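Local structure of hypothetical protein (Staphylococcus aureus subsp. aureus, 1QYI) at residues V362-H365 and L366-R370; L74-N77 and W78-L81. The protein is of unknown function but probably acts as a hydrolase of the haloacid dehalogenase (HAD) superfamily. All coordinates share one frame; numbering follows the deposited sequence.

Contact 1 of 2, residues V362-H365 and L366-R370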
loop_
_atom_site.group_PDB
_atom_site.type_symbol
_atom_site.label_atom_id
_atom_site.label_comp_id
_atom_site.label_asym_id
_atom_site.label_seq_id
_atom_site.Cartn_x
_atom_site.Cartn_y
_atom_site.Cartn_z
ATOM N N VAL A 362 -10.622 -21.770 -8.051
ATOM C CA VAL A 362 -11.020 -20.545 -7.384
ATOM C C VAL A 362 -11.571 -20.962 -6.019
ATOM O O VAL A 362 -12.476 -21.789 -5.928
ATOM C CB VAL A 362 -12.080 -19.771 -8.204
ATOM C CG1 VAL A 362 -12.548 -18.545 -7.438
ATOM C CG2 VAL A 362 -11.487 -19.343 -9.538
ATOM N N ILE A 363 -10.998 -20.401 -4.960
ATOM C CA ILE A 363 -11.405 -20.723 -3.597
ATOM C C ILE A 363 -11.938 -19.472 -2.890
ATOM O O ILE A 363 -11.579 -18.360 -3.262
ATOM C CB ILE A 363 -10.188 -21.366 -2.843
ATOM C CG1 ILE A 363 -10.594 -22.724 -2.304
ATOM C CG2 ILE A 363 -9.681 -20.483 -1.721
ATOM C CD1 ILE A 363 -11.102 -23.650 -3.376
ATOM N N ASN A 364 -12.811 -19.641 -1.895
ATOM C CA ASN A 364 -13.355 -18.483 -1.179
ATOM C C ASN A 364 -12.300 -17.822 -0.311
ATOM O O ASN A 364 -12.225 -16.599 -0.236
ATOM C CB ASN A 364 -14.547 -18.870 -0.303
ATOM C CG ASN A 364 -15.797 -19.158 -1.106
ATOM O OD1 ASN A 364 -16.300 -18.304 -1.836
ATOM N ND2 ASN A 364 -16.312 -20.371 -0.968
ATOM N N HIS A 365 -11.494 -18.637 0.359
ATOM C CA HIS A 365 -10.432 -18.127 1.221
ATOM C C HIS A 365 -9.350 -19.182 1.466
ATOM O O HIS A 365 -9.523 -20.356 1.140
ATOM C CB HIS A 365 -11.030 -17.632 2.547
ATOM C CG HIS A 365 -11.894 -18.644 3.234
ATOM N ND1 HIS A 365 -11.386 -19.770 3.836
ATOM C CD2 HIS A 365 -13.239 -18.693 3.405
ATOM C CE1 HIS A 365 -12.380 -20.478 4.356
ATOM N NE2 HIS A 365 -13.510 -19.843 4.106
ATOM N N LEU A 366 -8.234 -18.749 2.035
ATOM C CA LEU A 366 -7.114 -19.641 2.310
ATOM C C LEU A 366 -7.503 -20.975 2.946
ATOM O O LEU A 366 -6.818 -21.976 2.757
ATOM C CB LEU A 366 -6.094 -18.943 3.211
ATOM C CG LEU A 366 -4.758 -19.671 3.378
ATOM C CD1 LEU A 366 -4.066 -19.762 2.028
ATOM C CD2 LEU A 366 -3.876 -18.938 4.386
ATOM N N GLY A 367 -8.596 -20.990 3.700
ATOM C CA GLY A 367 -9.017 -22.215 4.357
ATOM C C GLY A 367 -9.457 -23.316 3.407
ATOM O O GLY A 367 -9.089 -24.486 3.567
ATOM N N GLU A 368 -10.244 -22.929 2.411
ATOM C CA GLU A 368 -10.765 -23.852 1.418
ATOM C C GLU A 368 -9.684 -24.384 0.487
ATOM O O GLU A 368 -9.985 -24.989 -0.543
ATOM C CB GLU A 368 -11.865 -23.164 0.601
ATOM C CG GLU A 368 -13.194 -23.053 1.336
ATOM C CD GLU A 368 -14.259 -22.318 0.535
ATOM O OE1 GLU A 368 -14.211 -22.380 -0.717
ATOM O OE2 GLU A 368 -15.157 -21.699 1.158
ATOM N N LEU A 369 -8.428 -24.168 0.857
ATOM C CA LEU A 369 -7.304 -24.622 0.037
ATOM C C LEU A 369 -7.134 -26.140 0.066
ATOM O O LEU A 369 -6.619 -26.730 -0.887
ATOM C CB LEU A 369 -6.007 -23.950 0.497
ATOM C CG LEU A 369 -4.720 -24.374 -0.214
ATOM C CD1 LEU A 369 -4.799 -24.012 -1.691
ATOM C CD2 LEU A 369 -3.528 -23.686 0.430
ATOM N N ARG A 370 -7.558 -26.775 1.155
ATOM C CA ARG A 370 -7.443 -28.223 1.260
ATOM C C ARG A 370 -8.296 -28.916 0.197
ATOM O O ARG A 370 -7.899 -29.940 -0.361
ATOM C CB ARG A 370 -7.888 -28.705 2.639
ATOM C CG ARG A 370 -6.855 -28.586 3.733
ATOM C CD ARG A 370 -7.340 -29.346 4.953
ATOM N NE ARG A 370 -6.398 -29.310 6.058
ATOM C CZ ARG A 370 -6.092 -28.213 6.740
ATOM N NH1 ARG A 370 -6.656 -27.056 6.427
ATOM N NH2 ARG A 370 -5.220 -28.277 7.743
#

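Contact 2 of 2, residues L74-N77 and W78-L81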
loop_
_atom_site.group_PDB
_atom_site.type_symbol
_atom_site.label_atom_id
_atom_site.label_comp_id
_atom_site.label_asym_id
_atom_site.label_seq_id
_atom_site.Cartn_x
_atom_site.Cartn_y
_atom_site.Cartn_z
ATOM N N LEU A 74 -4.886 6.385 -9.099
ATOM C CA LEU A 74 -4.079 6.678 -7.915
ATOM C C LEU A 74 -4.211 5.577 -6.882
ATOM O O LEU A 74 -5.074 5.639 -6.001
ATOM C CB LEU A 74 -4.487 8.006 -7.276
ATOM C CG LEU A 74 -3.646 9.241 -7.582
ATOM C CD1 LEU A 74 -3.909 10.268 -6.489
ATOM C CD2 LEU A 74 -2.171 8.892 -7.623
ATOM N N ASN A 75 -3.344 4.578 -6.986
ATOM C CA ASN A 75 -3.380 3.453 -6.069
ATOM C C ASN A 75 -2.267 3.473 -5.027
ATOM O O ASN A 75 -2.178 2.572 -4.189
ATOM C CB ASN A 75 -3.347 2.150 -6.858
ATOM C CG ASN A 75 -4.490 2.051 -7.852
ATOM O OD1 ASN A 75 -4.437 2.640 -8.931
ATOM N ND2 ASN A 75 -5.545 1.328 -7.476
ATOM N N SER A 76 -1.425 4.502 -5.071
ATOM C CA SER A 76 -0.358 4.636 -4.086
ATOM C C SER A 76 -0.932 5.399 -2.899
ATOM O O SER A 76 -1.520 6.458 -3.089
ATOM C CB SER A 76 0.824 5.412 -4.664
ATOM O OG SER A 76 1.838 5.584 -3.672
ATOM N N ASN A 77 -0.770 4.872 -1.687
ATOM C CA ASN A 77 -1.310 5.545 -0.507
ATOM C C ASN A 77 -0.641 6.892 -0.275
ATOM O O ASN A 77 -1.305 7.845 0.126
ATOM C CB ASN A 77 -1.153 4.675 0.745
ATOM C CG ASN A 77 -1.961 3.397 0.672
ATOM O OD1 ASN A 77 -1.580 2.442 -0.006
ATOM N ND2 ASN A 77 -3.090 3.376 1.367
ATOM N N TRP A 78 0.667 6.966 -0.520
ATOM C CA TRP A 78 1.397 8.217 -0.345
ATOM C C TRP A 78 0.740 9.288 -1.215
ATOM O O TRP A 78 0.372 10.362 -0.727
ATOM C CB TRP A 78 2.873 8.056 -0.745
ATOM C CG TRP A 78 3.656 7.069 0.100
ATOM C CD1 TRP A 78 3.424 6.741 1.416
ATOM C CD2 TRP A 78 4.837 6.346 -0.286
ATOM N NE1 TRP A 78 4.382 5.869 1.862
ATOM C CE2 TRP A 78 5.264 5.607 0.843
ATOM C CE3 TRP A 78 5.579 6.249 -1.475
ATOM C CZ2 TRP A 78 6.407 4.782 0.823
ATOM C CZ3 TRP A 78 6.718 5.427 -1.499
ATOM C CH2 TRP A 78 7.119 4.705 -0.353
ATOM N N ASP A 79 0.569 8.988 -2.501
ATOM C CA ASP A 79 -0.048 9.949 -3.405
ATOM C C ASP A 79 -1.466 10.328 -2.971
ATOM O O ASP A 79 -1.821 11.511 -2.960
ATOM C CB ASP A 79 -0.076 9.405 -4.837
ATOM C CG ASP A 79 1.316 9.222 -5.423
ATOM O OD1 ASP A 79 2.114 10.184 -5.400
ATOM O OD2 ASP A 79 1.613 8.109 -5.913
HETATM N N MSE A 80 -2.265 9.330 -2.603
HETATM C CA MSE A 80 -3.640 9.577 -2.181
HETATM C C MSE A 80 -3.765 10.533 -0.990
HETATM O O MSE A 80 -4.499 11.519 -1.054
HETATM C CB MSE A 80 -4.342 8.261 -1.843
HETATM C CG MSE A 80 -4.433 7.293 -2.999
HETATM SE SE MSE A 80 -5.595 5.810 -2.603
HETATM C CE MSE A 80 -4.949 5.393 -0.807
ATOM N N LEU A 81 -3.058 10.233 0.095
ATOM C CA LEU A 81 -3.110 11.071 1.278
ATOM C C LEU A 81 -2.571 12.465 0.961
ATOM O O LEU A 81 -3.022 13.453 1.533
ATOM C CB LEU A 81 -2.313 10.429 2.413
ATOM C CG LEU A 81 -0.802 10.271 2.250
ATOM C CD1 LEU A 81 -0.100 11.579 2.607
ATOM C CD2 LEU A 81 -0.311 9.159 3.184
#

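Contact 1 of 2, residues V362-H365 and L366-R370
Glu368 reaches back over the turn that leaves edge strand 361-363 and holds Asn364, while His365 lies against the backbone of Gly367. The turn ends the parallel sheet of a Rossmann-like HAD core and leads into helix 369-373; Ile363 is still joined to the neighbouring strand 337-341 by a backbone hydrogen bond with Gly340.

The polar part is a grip on one carboxylate. Asn364 ND2 donates to Glu368 OE2 at 2.8 Å (N-H...O 158°); OE2 receives it on its syn lone pair and lies near the plane of the amide. Asn364 ND2 also bonds weakly to Glu368 OE1 at 2.9 Å. The backbone N of Asn364 also donates to Glu368 OE1 (3.3 Å), arriving from above the carboxylate plane. Amide and carboxylate planes stand 86° apart, and donors in such different directions should limit rotation of the carboxylate. Glutamate suits the place because its chain, extended beyond CG, is long enough to return four residues, and asparagine because its side-chain amide and backbone N-H serve the same acceptor group.

The apolar contacts run along the aliphatic part of Glu368. Its CB lies against Ile363 CG1, and its CG lies over one face of the imidazole, 4.1 Å from His365 CE1. Leu366 and Leu369 instead serve the interior: Leu366 meets Phe6 and helix 217-229, Leu369 meets Ile4 and Ile339.

The last interaction is between ring and backbone. With His365 CG between its own N and carbonyl carbon (chi1 53°), the imidazole swings forward along the chain. Gly367, bare of a side chain, lets the ring come close, His365 ND1 being 3.4 Å from Gly367 CA. There the N-H of Gly367 meets the ring edge in plane, a weak hydrogen bond of 3.0 Å from Gly367 N to His365 ND1.

Contact 2 of 2, residues L74-N77 and W78-L81
Leu74 and Asp79 cross at about a right angle, the Leu74 CD2 methyl meeting Asp79 CB at 3.5 Å and so covering the aliphatic base of the acid. The carboxylate turns instead toward Ser76: Asp79 OD2 lies 3.1 Å from Ser76 CB. Its stronger partners lie beyond the turn: OD2 forms a salt bridge with Lys144, and OD1 accepts a hydrogen bond from Trp174 NE1, which suits an acid to this buried position.

Ser76 is at the N-cap position of helix 77-93, where serine is small enough for the Asp79 carboxylate to lie beside its CB. The first helical turn is closed by backbone carbonyls: Met80 N donates to Ser76 O at 3.0 Å and 165°, and Leu81 N to Asn77 O at 3.0 Å, almost straight at 178°.

Asn77 and Met80, a selenomethionine, lie side by side and point the same way. A bend at chi3 (-45°) brings the Met80 CE methyl back along Asn77, 3.5 Å from Asn77 ND2. Methionine's unbranched chain suits a place between the turn and helix 64-71, where it meets Leu66 and Leu69, and Met80 SE sits 3.4 Å from Leu74 O.

Overall arrangement
Contact 2 comes first along the chain and contact 1 close to its end. Their centres are about 30 Å apart and their nearest atoms about 20 Å, so they do not touch. Contact 1 lies at an edge of the parallel sheet, where strand 361-363 gives way to helix 369-373. Contact 2 starts helix 77-93, among helices that the chain forms between strands 3-6 and 233-237, neighbours in the same sheet. Such a helical insertion is consistent with the cap region of HAD relatives. Contact 1 therefore belongs to the sheet-based core and contact 2, whose centre is about 8 Å from the centre of the chain, to the helical part.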